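Long-range contact in ectonucleotide pyrophosphatase/phosphodiesterase family member 5 (Mus musculus, PDB 5VEO), which probably hydrolyses phosphodiester or pyrophosphate bonds of a restricted set of nucleotide substrates, using zinc ions, as a member of the NPP ectoenzyme family: residues 58-63 against 74-79. The protein carries 1 engineered substitution. Sequence-based numbering, arbitrary orientation.
Sequences AYPNHY and HGIVAN. Engineered in segment 58-63: Ala58 (natural residue Thr). With AMP (adenosine monophosphate), chain Q.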
ATOM      1  N   ALA A  58      -2.268  -3.667   0.407  1.00  5.22           N
ATOM      2  CA  ALA A  58      -2.134  -2.752  -0.729  1.00  6.98           C
ATOM      3  C   ALA A  58      -3.163  -1.626  -0.728  1.00  7.15           C
ATOM      4  O   ALA A  58      -2.811  -0.460  -0.940  1.00  7.12           O
ATOM      5  CB  ALA A  58      -2.230  -3.532  -2.038  1.00  7.98           C
ATOM      6  N   TYR A  59      -4.444  -1.946  -0.592  1.00  6.75           N
ATOM      7  CA  TYR A  59      -5.405  -0.902  -0.918  1.00  7.87           C
ATOM      8  C   TYR A  59      -5.423   0.173   0.168  1.00  9.06           C
ATOM      9  O   TYR A  59      -5.409   1.368  -0.164  1.00  8.32           O
ATOM     10  CB  TYR A  59      -6.788  -1.518  -1.232  1.00  7.31           C
ATOM     11  CG  TYR A  59      -6.832  -1.730  -2.726  1.00 10.00           C
ATOM     12  CD1 TYR A  59      -5.909  -2.551  -3.356  1.00 14.10           C
ATOM     13  CD2 TYR A  59      -7.695  -0.999  -3.522  1.00 11.30           C
ATOM     14  CE1 TYR A  59      -5.875  -2.669  -4.744  1.00 14.09           C
ATOM     15  CE2 TYR A  59      -7.682  -1.122  -4.894  1.00 12.99           C
ATOM     16  CZ  TYR A  59      -6.774  -1.962  -5.502  1.00 14.75           C
ATOM     17  OH  TYR A  59      -6.760  -2.034  -6.877  1.00 19.32           O
ATOM     18  N   PRO A  60      -5.384  -0.168   1.461  1.00  7.67           N
ATOM     19  CA  PRO A  60      -5.269   0.912   2.457  1.00  7.36           C
ATOM     20  C   PRO A  60      -4.000   1.736   2.280  1.00  7.29           C
ATOM     21  O   PRO A  60      -4.033   2.966   2.404  1.00  9.26           O
ATOM     22  CB  PRO A  60      -5.286   0.157   3.792  1.00  8.68           C
ATOM     23  CG  PRO A  60      -5.942  -1.105   3.514  1.00 11.91           C
ATOM     24  CD  PRO A  60      -5.601  -1.473   2.105  1.00  9.92           C
ATOM     25  N   ASN A  61      -2.867   1.090   1.987  1.00  7.18           N
ATOM     26  CA  ASN A  61      -1.615   1.840   1.987  1.00  6.78           C
ATOM     27  C   ASN A  61      -1.417   2.685   0.742  1.00  4.83           C
ATOM     28  O   ASN A  61      -0.912   3.806   0.845  1.00  8.61           O
ATOM     29  CB  ASN A  61      -0.454   0.893   2.241  1.00  5.50           C
ATOM     30  CG  ASN A  61      -0.259   0.733   3.706  1.00  8.81           C
ATOM     31  OD1 ASN A  61       0.397   1.564   4.332  1.00  8.65           O
ATOM     32  ND2 ASN A  61      -0.935  -0.249   4.296  1.00  8.81           N
ATOM     33  N   HIS A  62      -1.856   2.215  -0.427  1.00  6.99           N
ATOM     34  CA  HIS A  62      -1.745   3.065  -1.603  1.00  6.45           C
ATOM     35  C   HIS A  62      -2.696   4.254  -1.497  1.00  9.22           C
ATOM     36  O   HIS A  62      -2.344   5.367  -1.900  1.00 10.37           O
ATOM     37  CB  HIS A  62      -2.004   2.276  -2.887  1.00  7.53           C
ATOM     38  CG  HIS A  62      -0.890   1.350  -3.296  1.00  8.45           C
ATOM     39  ND1 HIS A  62      -0.847   0.033  -2.911  1.00  8.19           N
ATOM     40  CD2 HIS A  62       0.205   1.548  -4.079  1.00  8.39           C
ATOM     41  CE1 HIS A  62       0.221  -0.549  -3.437  1.00  5.93           C
ATOM     42  NE2 HIS A  62       0.877   0.350  -4.150  1.00  6.13           N
ATOM     43  N   TYR A  63      -3.888   4.061  -0.914  1.00  7.93           N
ATOM     44  CA  TYR A  63      -4.782   5.214  -0.803  1.00  9.15           C
ATOM     45  C   TYR A  63      -4.256   6.218   0.225  1.00  8.11           C
ATOM     46  O   TYR A  63      -4.415   7.434   0.039  1.00  9.32           O
ATOM     47  CB  TYR A  63      -6.205   4.776  -0.478  1.00  8.77           C
ATOM     48  CG  TYR A  63      -7.302   5.721  -1.012  1.00  8.53           C
ATOM     49  CD1 TYR A  63      -7.214   6.282  -2.283  1.00 10.32           C
ATOM     50  CD2 TYR A  63      -8.439   5.991  -0.259  1.00 10.05           C
ATOM     51  CE1 TYR A  63      -8.215   7.101  -2.776  1.00 11.21           C
ATOM     52  CE2 TYR A  63      -9.452   6.818  -0.752  1.00 11.31           C
ATOM     53  CZ  TYR A  63      -9.321   7.371  -2.011  1.00 11.66           C
ATOM     54  OH  TYR A  63     -10.310   8.180  -2.558  1.00 14.82           O
ATOM     55  N   HIS A  74      -9.848   7.599   5.349  1.00 12.89           N
ATOM     56  CA  HIS A  74     -10.111   7.544   3.913  1.00 10.73           C
ATOM     57  C   HIS A  74     -11.037   6.401   3.515  1.00 10.95           C
ATOM     58  O   HIS A  74     -11.543   6.414   2.392  1.00 14.10           O
ATOM     59  CB  HIS A  74      -8.812   7.525   3.099  1.00 12.32           C
ATOM     60  CG  HIS A  74      -7.925   6.341   3.313  1.00 11.72           C
ATOM     61  ND1 HIS A  74      -8.360   5.034   3.213  1.00 11.38           N
ATOM     62  CD2 HIS A  74      -6.591   6.279   3.533  1.00 11.43           C
ATOM     63  CE1 HIS A  74      -7.334   4.220   3.382  1.00 10.91           C
ATOM     64  NE2 HIS A  74      -6.249   4.951   3.587  1.00  9.14           N
ATOM     65  N   GLY A  75     -11.307   5.445   4.410  1.00 12.20           N
ATOM     66  CA  GLY A  75     -12.358   4.463   4.230  1.00 13.58           C
ATOM     67  C   GLY A  75     -11.977   3.205   3.477  1.00 11.72           C
ATOM     68  O   GLY A  75     -12.797   2.279   3.404  1.00 11.18           O
ATOM     69  N   ILE A  76     -10.767   3.127   2.932  1.00 11.31           N
ATOM     70  CA  ILE A  76     -10.289   1.889   2.293  1.00  8.44           C
ATOM     71  C   ILE A  76      -9.532   1.143   3.386  1.00  9.37           C
ATOM     72  O   ILE A  76      -8.309   1.240   3.534  1.00 11.00           O
ATOM     73  CB  ILE A  76      -9.431   2.167   1.052  1.00 12.21           C
ATOM     74  CG1 ILE A  76     -10.216   2.946  -0.016  1.00 13.48           C
ATOM     75  CG2 ILE A  76      -8.907   0.864   0.467  1.00 12.63           C
ATOM     76  CD1 ILE A  76     -11.342   2.172  -0.673  1.00 16.09           C
ATOM     77  N   VAL A  77     -10.293   0.425   4.221  1.00 11.28           N
ATOM     78  CA  VAL A  77      -9.716  -0.156   5.435  1.00 12.81           C
ATOM     79  C   VAL A  77      -9.092  -1.527   5.201  1.00  9.30           C
ATOM     80  O   VAL A  77      -8.333  -1.996   6.056  1.00 11.77           O
ATOM     81  CB  VAL A  77     -10.746  -0.243   6.580  1.00 11.99           C
ATOM     82  CG1 VAL A  77     -11.385   1.119   6.836  1.00 14.97           C
ATOM     83  CG2 VAL A  77     -11.823  -1.270   6.319  1.00 14.17           C
ATOM     84  N   ALA A  78      -9.349  -2.159   4.063  1.00 10.35           N
ATOM     85  CA  ALA A  78      -8.821  -3.480   3.764  1.00  9.16           C
ATOM     86  C   ALA A  78      -8.980  -3.730   2.270  1.00  9.87           C
ATOM     87  O   ALA A  78      -9.668  -2.984   1.569  1.00  9.73           O
ATOM     88  CB  ALA A  78      -9.546  -4.559   4.577  1.00  9.84           C
ATOM     89  N   ASN A  79      -8.354  -4.816   1.791  1.00  9.12           N
ATOM     90  CA  ASN A  79      -8.565  -5.272   0.423  1.00  8.69           C
ATOM     91  C   ASN A  79      -9.909  -5.953   0.259  1.00  9.72           C
ATOM     92  O   ASN A  79     -10.383  -6.084  -0.867  1.00 11.20           O
ATOM     93  CB  ASN A  79      -7.500  -6.271  -0.008  1.00  9.53           C
ATOM     94  CG  ASN A  79      -6.105  -5.682  -0.055  1.00  8.47           C
ATOM     95  OD1 ASN A  79      -5.892  -4.459  -0.098  1.00  7.68           O
ATOM     96  ND2 ASN A  79      -5.141  -6.571  -0.091  1.00  8.31           N
TER
HETATM   97  P   AMP Q 524      -1.541  -6.936  -1.573  1.00  7.97           P
HETATM   98  O1P AMP Q 524      -2.395  -6.431  -0.449  1.00  9.16           O
HETATM   99  O2P AMP Q 524      -1.213  -8.425  -1.411  1.00  7.94           O
HETATM  100  O3P AMP Q 524      -0.266  -6.120  -1.773  1.00  8.37           O
HETATM  101  O5' AMP Q 524      -2.363  -6.797  -2.939  1.00 10.53           O
HETATM  102  C5' AMP Q 524      -1.643  -6.697  -4.177  1.00 11.55           C
HETATM  103  C4' AMP Q 524      -2.329  -7.374  -5.331  1.00 10.46           C
HETATM  104  O4' AMP Q 524      -3.417  -6.560  -5.748  1.00 15.30           O
HETATM  105  C3' AMP Q 524      -1.435  -7.517  -6.564  1.00 12.73           C
HETATM  106  O3' AMP Q 524      -1.046  -8.862  -6.740  1.00 20.69           O
HETATM  107  C2' AMP Q 524      -2.307  -7.062  -7.739  1.00 14.89           C
HETATM  108  O2' AMP Q 524      -2.380  -7.964  -8.810  1.00 22.33           O
HETATM  109  C1' AMP Q 524      -3.664  -6.842  -7.102  1.00 16.30           C
HETATM  110  N9  AMP Q 524      -4.389  -5.730  -7.677  1.00 15.95           N
HETATM  111  C8  AMP Q 524      -4.052  -4.429  -7.655  1.00 16.93           C
HETATM  112  N7  AMP Q 524      -5.006  -3.700  -8.284  1.00 15.49           N
HETATM  113  C5  AMP Q 524      -5.955  -4.582  -8.694  1.00 15.19           C
HETATM  114  C6  AMP Q 524      -7.245  -4.509  -9.410  1.00 16.24           C
HETATM  115  N6  AMP Q 524      -7.715  -3.319  -9.824  1.00 17.62           N
HETATM  116  N1  AMP Q 524      -7.924  -5.649  -9.632  1.00 17.15           N
HETATM  117  C2  AMP Q 524      -7.482  -6.852  -9.226  1.00 21.77           C
HETATM  118  N3  AMP Q 524      -6.326  -7.009  -8.561  1.00 19.39           N
HETATM  119  C4  AMP Q 524      -5.543  -5.914  -8.296  1.00 15.36           C
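One carboxamide, that of Asn79, serves both the start of a helix and the nucleotide. Asn79 OD1 accepts a fairly straight bond from Tyr59 N (2.9 Å) in its carbonyl plane, while Asn79 ND2 donates to AMP O1P (2.8 Å). The same phosphate oxygen takes a bond from the backbone N of Ala58, an engineered, inactivating replacement of the natural threonine, probably the nucleophile as in related NPPs. This grip fixes the amide's rotation. The Tyr59 ring stands at 89° to the amide plane, Tyr59 OH 2.8 Å from AMP N7. At the far end Tyr63, CG anti to the backbone N (chi1 -151°), lays CB over the His74 ring centre and turns its CD2 edge to that face, a T-shaped pair (planes at 73°). His74 ND1 accepts from Ile76 N (3.1 Å); NE2 bonds Thr64 OG1 and, weakly, Pro60 O. An alanine in place of His74 would probably leave Ile76 N without its acceptor and open a gap under Tyr63. Between, Ile76 CG2 packs on Tyr59 CB (3.6 Å), and Pro60 CA makes a CA-H...O contact with Ile76 O (3.2 Å). In this alkaline-phosphatase-clan domain, the AMP pocket is thus partly built by laying the connection from helix 71-74 to strand 80-83 along helix 58-67.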